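Local coordinates for protein LURP-one-related 15 (Arabidopsis thaliana, PDB 1ZXU), which is of unknown function but has the tubby-like barrel fold and might be related to phospholipid scramblases and tubby-like membrane-tethered transcription factors, at residues 38-43 with 54-59; 150-155 with 185-190. One frame throughout, in Å; residues are numbered along the deposited sequence.

Interaction 1 (38-43 with 54-59)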
ATOM      1  N   ILE A  38      -2.240  10.657   9.139  1.00 20.71           N
ATOM      2  CA  ILE A  38      -2.848  11.009   7.864  1.00 21.18           C
ATOM      3  C   ILE A  38      -3.925   9.963   7.597  1.00 20.89           C
ATOM      4  O   ILE A  38      -3.649   8.769   7.797  1.00 22.93           O
ATOM      5  CB  ILE A  38      -1.798  10.862   6.753  1.00 23.44           C
ATOM      6  CG1 ILE A  38      -0.804  12.020   6.829  1.00 29.71           C
ATOM      7  CG2 ILE A  38      -2.461  10.799   5.346  1.00 27.45           C
ATOM      8  CD1 ILE A  38       0.332  11.882   5.811  1.00 38.32           C
ATOM      9  N   ASP A  39      -5.116  10.383   7.168  1.00 18.91           N
ATOM     10  CA  ASP A  39      -6.197   9.445   6.801  1.00 17.46           C
ATOM     11  C   ASP A  39      -6.239   9.423   5.293  1.00 19.87           C
ATOM     12  O   ASP A  39      -6.228  10.485   4.682  1.00 22.90           O
ATOM     13  CB  ASP A  39      -7.545   9.887   7.298  1.00 17.72           C
ATOM     14  CG  ASP A  39      -7.787   9.491   8.755  1.00 32.28           C
ATOM     15  OD1 ASP A  39      -6.840   9.078   9.440  1.00 25.16           O
ATOM     16  OD2 ASP A  39      -8.932   9.588   9.218  1.00 46.39           O
HETATM   17  N   MSE A  40      -6.199   8.235   4.716  1.00 14.31           N
HETATM   18  CA  MSE A  40      -6.268   8.128   3.242  1.00 13.57           C
HETATM   19  C   MSE A  40      -7.535   7.450   2.835  1.00 13.93           C
HETATM   20  O   MSE A  40      -8.120   6.663   3.610  1.00 14.84           O
HETATM   21  CB  MSE A  40      -5.080   7.332   2.691  1.00 14.03           C
HETATM   22  CG  MSE A  40      -3.736   7.812   3.181  1.00 16.77           C
HETATM   23 SE   MSE A  40      -2.248   6.893   2.333  1.00 16.38          SE
HETATM   24  CE  MSE A  40      -2.986   5.146   2.494  1.00 12.70           C
ATOM     25  N   ALA A  41      -8.011   7.721   1.607  1.00 13.03           N
ATOM     26  CA  ALA A  41      -9.243   7.091   1.164  1.00 12.32           C
ATOM     27  C   ALA A  41      -9.164   6.876  -0.345  1.00 13.30           C
ATOM     28  O   ALA A  41      -8.329   7.523  -1.002  1.00 14.95           O
ATOM     29  CB  ALA A  41     -10.429   8.024   1.486  1.00 18.64           C
ATOM     30  N   ILE A  42     -10.002   5.984  -0.880  1.00 12.80           N
ATOM     31  CA  ILE A  42     -10.067   5.673  -2.318  1.00 12.08           C
ATOM     32  C   ILE A  42     -11.224   6.454  -2.955  1.00 15.58           C
ATOM     33  O   ILE A  42     -12.359   6.524  -2.419  1.00 15.14           O
ATOM     34  CB  ILE A  42     -10.305   4.147  -2.555  1.00 12.06           C
ATOM     35  CG1 ILE A  42      -9.029   3.362  -2.217  1.00 13.00           C
ATOM     36  CG2 ILE A  42     -10.747   3.839  -4.014  1.00 14.82           C
ATOM     37  CD1 ILE A  42      -9.178   1.831  -2.298  1.00 13.39           C
ATOM     38  N   VAL A  43     -10.904   7.089  -4.076  1.00 13.64           N
ATOM     39  CA  VAL A  43     -11.923   7.729  -4.924  1.00 14.99           C
ATOM     40  C   VAL A  43     -11.862   7.064  -6.310  1.00 16.40           C
ATOM     41  O   VAL A  43     -10.775   6.941  -6.928  1.00 16.19           O
ATOM     42  CB  VAL A  43     -11.661   9.239  -5.094  1.00 15.29           C
ATOM     43  CG1 VAL A  43     -12.725   9.852  -6.037  1.00 21.74           C
ATOM     44  CG2 VAL A  43     -11.645   9.984  -3.739  1.00 17.14           C
ATOM     45  N   PHE A  54      -7.862   4.021  -9.887  1.00 16.62           N
ATOM     46  CA  PHE A  54      -8.534   4.848  -8.889  1.00 15.98           C
ATOM     47  C   PHE A  54      -7.494   5.781  -8.293  1.00 14.86           C
ATOM     48  O   PHE A  54      -6.355   5.723  -8.706  1.00 15.11           O
ATOM     49  CB  PHE A  54      -9.268   4.018  -7.802  1.00 15.19           C
ATOM     50  CG  PHE A  54      -8.405   3.017  -7.076  1.00 14.90           C
ATOM     51  CD1 PHE A  54      -7.638   3.409  -5.962  1.00 14.64           C
ATOM     52  CD2 PHE A  54      -8.399   1.672  -7.479  1.00 13.99           C
ATOM     53  CE1 PHE A  54      -6.873   2.450  -5.255  1.00 16.80           C
ATOM     54  CE2 PHE A  54      -7.646   0.726  -6.759  1.00 16.63           C
ATOM     55  CZ  PHE A  54      -6.897   1.110  -5.692  1.00 16.43           C
ATOM     56  N   VAL A  55      -7.916   6.688  -7.433  1.00 12.24           N
ATOM     57  CA  VAL A  55      -7.004   7.633  -6.795  1.00 13.08           C
ATOM     58  C   VAL A  55      -7.058   7.451  -5.287  1.00 15.04           C
ATOM     59  O   VAL A  55      -8.100   7.059  -4.734  1.00 15.69           O
ATOM     60  CB  VAL A  55      -7.373   9.049  -7.165  1.00 15.09           C
ATOM     61  CG1 VAL A  55      -6.582  10.044  -6.373  1.00 23.11           C
ATOM     62  CG2 VAL A  55      -7.009   9.268  -8.686  1.00 17.26           C
ATOM     63  N   ILE A  56      -5.941   7.728  -4.612  1.00 12.97           N
ATOM     64  CA  ILE A  56      -5.969   7.668  -3.130  1.00 10.96           C
ATOM     65  C   ILE A  56      -5.777   9.112  -2.694  1.00 13.30           C
ATOM     66  O   ILE A  56      -4.825   9.759  -3.141  1.00 14.18           O
ATOM     67  CB  ILE A  56      -4.836   6.773  -2.628  1.00 12.76           C
ATOM     68  CG1 ILE A  56      -5.152   5.297  -2.966  1.00 13.99           C
ATOM     69  CG2 ILE A  56      -4.662   7.002  -1.107  1.00 15.37           C
ATOM     70  CD1 ILE A  56      -3.974   4.352  -2.752  1.00 15.32           C
ATOM     71  N   THR A  57      -6.657   9.613  -1.830  1.00 13.10           N
ATOM     72  CA  THR A  57      -6.618  11.053  -1.435  1.00 14.70           C
ATOM     73  C   THR A  57      -6.442  11.116   0.067  1.00 15.86           C
ATOM     74  O   THR A  57      -6.626  10.098   0.747  1.00 16.05           O
ATOM     75  CB  THR A  57      -7.933  11.822  -1.825  1.00 15.02           C
ATOM     76  OG1 THR A  57      -9.051  11.294  -1.104  1.00 21.26           O
ATOM     77  CG2 THR A  57      -8.192  11.753  -3.339  1.00 15.78           C
ATOM     78  N   ASP A  58      -6.085  12.282   0.591  1.00 13.36           N
ATOM     79  CA  ASP A  58      -6.271  12.509   1.998  1.00 17.81           C
ATOM     80  C   ASP A  58      -7.759  12.814   2.297  1.00 20.50           C
ATOM     81  O   ASP A  58      -8.612  12.799   1.383  1.00 19.34           O
ATOM     82  CB  ASP A  58      -5.317  13.595   2.512  1.00 18.16           C
ATOM     83  CG  ASP A  58      -5.693  14.985   2.062  1.00 19.55           C
ATOM     84  OD1 ASP A  58      -6.818  15.223   1.518  1.00 17.24           O
ATOM     85  OD2 ASP A  58      -4.855  15.878   2.314  1.00 20.94           O
ATOM     86  N   VAL A  59      -8.064  13.093   3.565  1.00 23.93           N
ATOM     87  CA  VAL A  59      -9.460  13.372   3.997  1.00 26.59           C
ATOM     88  C   VAL A  59     -10.143  14.524   3.292  1.00 26.08           C
ATOM     89  O   VAL A  59     -11.383  14.530   3.112  1.00 27.69           O
ATOM     90  CB  VAL A  59      -9.602  13.647   5.531  1.00 27.46           C
ATOM     91  CG1 VAL A  59      -9.758  12.343   6.311  1.00 38.94           C
ATOM     92  CG2 VAL A  59      -8.507  14.631   6.101  1.00 32.29           C
TER
HETATM   93  O   HOH W   1      -5.682  13.073   5.944  1.00 28.36           O
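Ile-42 lies obliquely across the ring of Phe-54, its CG2 3.7 Å from Phe-54 CD1 while its CG1 and CD1 run on past CE1. In Phe-54, chi1 (55°) sets CG between the backbone N and the carbonyl carbon, which puts CG 3.9 Å from Ile-42 CG2. Ile-56, directly across from Ile-42 in a non-hydrogen-bonded pair, points to the same face, and its CG2 comes 3.8 Å from CB of Met-40, which is a selenomethionine. Helix 197-211 covers this face, touching Ile-42 through Val-204 and Ile-56 through Ala-201, so branched and aromatic hydrocarbon suits these places. Ala-41, Val-43, Val-55 and Thr-57 point to the other face, which is less fully buried; there the side chains of Val-43 and Thr-57 cross at about a right angle, CG2 to CG2 3.9 Å. Thr-57 turns its OG1 back to its own strand, bonding to Asp-58 O at 2.9 Å.

Two hydrogen-bonded pairs join the antiparallel backbones: Ala-41 with Thr-57, where Thr-57 N reaches Ala-41 O at 2.8 Å, and Val-43 with Val-55, whose two bonds are nearly straight (173° and 174°). Toward the other end, Asp-39 CB meets Val-59 CG1 at 3.5 Å, and its carboxylate bonds through OD1 to Thr-190. The hairpin thus combines backbone bonds that fix the pairing of its strands with side chains that give it one oily face for the helix and one mixed face.

Interaction 2 (150-155 with 185-190)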
ATOM      1  N   GLY A 150      -7.490  -8.560  10.058  1.00 20.54           N
ATOM      2  CA  GLY A 150      -8.791  -7.877   9.980  1.00 20.88           C
ATOM      3  C   GLY A 150      -9.398  -8.120   8.617  1.00 23.22           C
ATOM      4  O   GLY A 150      -8.846  -8.876   7.825  1.00 26.43           O
ATOM      5  N   SER A 151     -10.510  -7.458   8.325  1.00 21.81           N
ATOM      6  CA  SER A 151     -11.285  -7.772   7.103  1.00 21.97           C
ATOM      7  C   SER A 151     -11.533  -6.572   6.190  1.00 21.45           C
ATOM      8  O   SER A 151     -12.015  -5.561   6.654  1.00 20.09           O
ATOM      9  CB  SER A 151     -12.619  -8.410   7.500  1.00 26.40           C
ATOM     10  OG  SER A 151     -13.534  -8.403   6.415  1.00 32.17           O
ATOM     11  N   TRP A 152     -11.181  -6.711   4.901  1.00 22.21           N
ATOM     12  CA  TRP A 152     -11.454  -5.683   3.900  1.00 22.81           C
ATOM     13  C   TRP A 152     -12.931  -5.390   3.851  1.00 23.61           C
ATOM     14  O   TRP A 152     -13.338  -4.240   3.887  1.00 22.22           O
ATOM     15  CB  TRP A 152     -10.948  -6.102   2.509  1.00 22.86           C
ATOM     16  CG  TRP A 152     -11.257  -5.182   1.388  1.00 22.94           C
ATOM     17  CD1 TRP A 152     -12.242  -5.319   0.458  1.00 30.16           C
ATOM     18  CD2 TRP A 152     -10.542  -3.981   1.043  1.00 24.01           C
ATOM     19  NE1 TRP A 152     -12.194  -4.260  -0.441  1.00 31.21           N
ATOM     20  CE2 TRP A 152     -11.157  -3.442  -0.099  1.00 24.38           C
ATOM     21  CE3 TRP A 152      -9.452  -3.321   1.603  1.00 25.87           C
ATOM     22  CZ2 TRP A 152     -10.722  -2.253  -0.685  1.00 29.76           C
ATOM     23  CZ3 TRP A 152      -9.000  -2.149   1.015  1.00 27.38           C
ATOM     24  CH2 TRP A 152      -9.629  -1.639  -0.130  1.00 27.57           C
ATOM     25  N   LEU A 153     -13.741  -6.440   3.780  1.00 22.33           N
ATOM     26  CA  LEU A 153     -15.181  -6.220   3.628  1.00 25.35           C
ATOM     27  C   LEU A 153     -15.839  -5.601   4.878  1.00 22.58           C
ATOM     28  O   LEU A 153     -16.802  -4.837   4.750  1.00 27.83           O
ATOM     29  CB  LEU A 153     -15.890  -7.500   3.157  1.00 27.95           C
ATOM     30  CG  LEU A 153     -15.562  -7.982   1.726  1.00 26.92           C
ATOM     31  CD1 LEU A 153     -16.097  -9.396   1.465  1.00 32.02           C
ATOM     32  CD2 LEU A 153     -16.018  -7.017   0.665  1.00 33.64           C
ATOM     33  N   GLU A 154     -15.284  -5.842   6.063  1.00 22.01           N
ATOM     34  CA  GLU A 154     -15.756  -5.177   7.288  1.00 25.29           C
ATOM     35  C   GLU A 154     -15.125  -3.787   7.539  1.00 24.42           C
ATOM     36  O   GLU A 154     -15.540  -3.029   8.435  1.00 23.51           O
ATOM     37  CB  GLU A 154     -15.527  -6.097   8.515  1.00 26.50           C
ATOM     38  CG  GLU A 154     -16.542  -7.238   8.543  1.00 36.71           C
ATOM     39  CD  GLU A 154     -16.301  -8.248   9.677  1.00 35.51           C
ATOM     40  OE1 GLU A 154     -16.116  -7.816  10.845  1.00 50.71           O
ATOM     41  OE2 GLU A 154     -16.294  -9.474   9.378  1.00 48.88           O
ATOM     42  N   ARG A 155     -14.151  -3.427   6.695  1.00 21.72           N
ATOM     43  CA  ARG A 155     -13.417  -2.158   6.862  1.00 17.47           C
ATOM     44  C   ARG A 155     -12.630  -2.138   8.175  1.00 17.93           C
ATOM     45  O   ARG A 155     -12.509  -1.070   8.813  1.00 18.76           O
ATOM     46  CB  ARG A 155     -14.284  -0.871   6.694  1.00 18.85           C
ATOM     47  CG  ARG A 155     -15.135  -0.771   5.415  1.00 19.66           C
ATOM     48  CD  ARG A 155     -14.369  -1.322   4.195  1.00 20.40           C
ATOM     49  NE  ARG A 155     -15.008  -0.986   2.916  1.00 19.96           N
ATOM     50  CZ  ARG A 155     -14.597  -1.404   1.737  1.00 23.73           C
ATOM     51  NH1 ARG A 155     -13.582  -2.250   1.647  1.00 25.96           N
ATOM     52  NH2 ARG A 155     -15.216  -0.975   0.633  1.00 22.20           N
ATOM     53  N   ASP A 185     -15.071   5.275  -1.605  1.00 14.30           N
ATOM     54  CA  ASP A 185     -15.263   4.042  -0.815  1.00 15.06           C
ATOM     55  C   ASP A 185     -15.610   4.416   0.624  1.00 15.76           C
ATOM     56  O   ASP A 185     -15.230   5.499   1.117  1.00 17.26           O
ATOM     57  CB  ASP A 185     -13.961   3.130  -0.820  1.00 15.37           C
ATOM     58  CG  ASP A 185     -13.865   2.284  -2.140  1.00 19.18           C
ATOM     59  OD1 ASP A 185     -14.761   2.496  -3.078  1.00 21.35           O
ATOM     60  OD2 ASP A 185     -12.965   1.413  -2.231  1.00 24.10           O
ATOM     61  N   ASN A 186     -16.351   3.516   1.270  1.00 15.32           N
ATOM     62  CA  ASN A 186     -16.860   3.784   2.609  1.00 17.03           C
ATOM     63  C   ASN A 186     -15.847   3.506   3.721  1.00 16.15           C
ATOM     64  O   ASN A 186     -16.186   2.876   4.724  1.00 19.63           O
ATOM     65  CB  ASN A 186     -18.155   2.990   2.838  1.00 19.12           C
ATOM     66  CG  ASN A 186     -17.918   1.505   2.977  1.00 17.96           C
ATOM     67  OD1 ASN A 186     -16.941   0.929   2.443  1.00 20.70           O
ATOM     68  ND2 ASN A 186     -18.830   0.840   3.687  1.00 20.52           N
ATOM     69  N   PHE A 187     -14.599   3.917   3.537  1.00 14.34           N
ATOM     70  CA  PHE A 187     -13.661   3.759   4.621  1.00 14.16           C
ATOM     71  C   PHE A 187     -12.533   4.756   4.483  1.00 14.13           C
ATOM     72  O   PHE A 187     -12.347   5.373   3.416  1.00 14.93           O
ATOM     73  CB  PHE A 187     -13.085   2.353   4.582  1.00 14.23           C
ATOM     74  CG  PHE A 187     -12.139   2.111   3.410  1.00 15.49           C
ATOM     75  CD1 PHE A 187     -10.767   2.390   3.524  1.00 17.78           C
ATOM     76  CD2 PHE A 187     -12.620   1.544   2.227  1.00 14.90           C
ATOM     77  CE1 PHE A 187      -9.889   2.140   2.431  1.00 16.31           C
ATOM     78  CE2 PHE A 187     -11.771   1.280   1.155  1.00 18.18           C
ATOM     79  CZ  PHE A 187     -10.411   1.575   1.232  1.00 19.43           C
ATOM     80  N   SER A 188     -11.784   4.913   5.572  1.00 13.80           N
ATOM     81  CA  SER A 188     -10.484   5.582   5.457  1.00 12.46           C
ATOM     82  C   SER A 188      -9.456   4.751   6.145  1.00 12.97           C
ATOM     83  O   SER A 188      -9.803   3.817   6.872  1.00 14.34           O
ATOM     84  CB  SER A 188     -10.496   6.974   6.051  1.00 18.08           C
ATOM     85  OG  SER A 188     -10.793   6.919   7.431  1.00 22.35           O
ATOM     86  N   VAL A 189      -8.182   5.016   5.830  1.00 11.02           N
ATOM     87  CA  VAL A 189      -7.127   4.293   6.518  1.00 11.61           C
ATOM     88  C   VAL A 189      -6.261   5.355   7.231  1.00 13.50           C
ATOM     89  O   VAL A 189      -5.722   6.228   6.601  1.00 14.45           O
ATOM     90  CB  VAL A 189      -6.234   3.496   5.558  1.00 11.97           C
ATOM     91  CG1 VAL A 189      -5.072   2.823   6.307  1.00 14.47           C
ATOM     92  CG2 VAL A 189      -7.015   2.388   4.876  1.00 16.01           C
ATOM     93  N   THR A 190      -6.156   5.248   8.552  1.00 12.13           N
ATOM     94  CA  THR A 190      -5.221   6.115   9.328  1.00 11.97           C
ATOM     95  C   THR A 190      -3.834   5.552   9.257  1.00 14.27           C
ATOM     96  O   THR A 190      -3.611   4.376   9.603  1.00 15.59           O
ATOM     97  CB  THR A 190      -5.648   6.237  10.796  1.00 15.94           C
ATOM     98  OG1 THR A 190      -6.988   6.755  10.845  1.00 19.04           O
ATOM     99  CG2 THR A 190      -4.647   7.160  11.548  1.00 17.13           C
TER
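Asn-186 OD1 takes two N-H groups of Arg-155: a sound bond from NE at 2.8 Å and a weak one from NH2 at 3.1 Å. The oxygen lies in the guanidinium plane, at its edge, while the amide plane is turned 65° from it. Bent at chi2 (-39°), the arginine chain leads CD past Phe-187, and the guanidinium then sets one face over Phe-187 CD2, with CZ 3.6 Å from that carbon. Its NH1 turns back to Trp-152 O at 3.0 Å, arriving above the carbonyl plane; Arg-155 N closes the type I turn of 152-155 on the same oxygen from the opposite face. NH1 also lies over one face of the indole, toward its rim.

Trp-152 completes the cluster: its CH2 comes 3.6 Å from Phe-187 CZ, with the rings oblique at 68°. Large aromatics suit this place, since the indole also packs on Leu-207 of helix 197-211 and both rings touch Ile-42. Asp-185 OD2 stands 4.4 Å from Arg-155 NH2, too far for a salt bridge. An alanine in place of Arg-155 would probably leave Asn-186 OD1 without these two donors and open a gap beside the Phe-187 ring. One guanidinium thus ties the turn to residues 186 and 187 through directed bonds at its edge and a ring carbon seated over one face, its charge perhaps slightly eased by a carboxylate already paired with Arg-44.

The two contacts follow one another along the chain, interaction 1 being complete before interaction 2 begins, and their centres lie about 12 Å apart. They share the closed antiparallel barrel of the tubby-like fold. Strands 38-43 and 187-191, the first and last in chain order, are neighbours there, with Met-40 O receiving Val-189 N at 2.8 Å in a probable hydrogen bond across the seam. Interaction 1 thus pairs the opening strands, whereas interaction 2 brings the 150-155 loop against residues 185-187, where the chain enters the closing strand. Helix 197-211 touches side chains of both contacts, so hairpin, loop and closing seam share one core element.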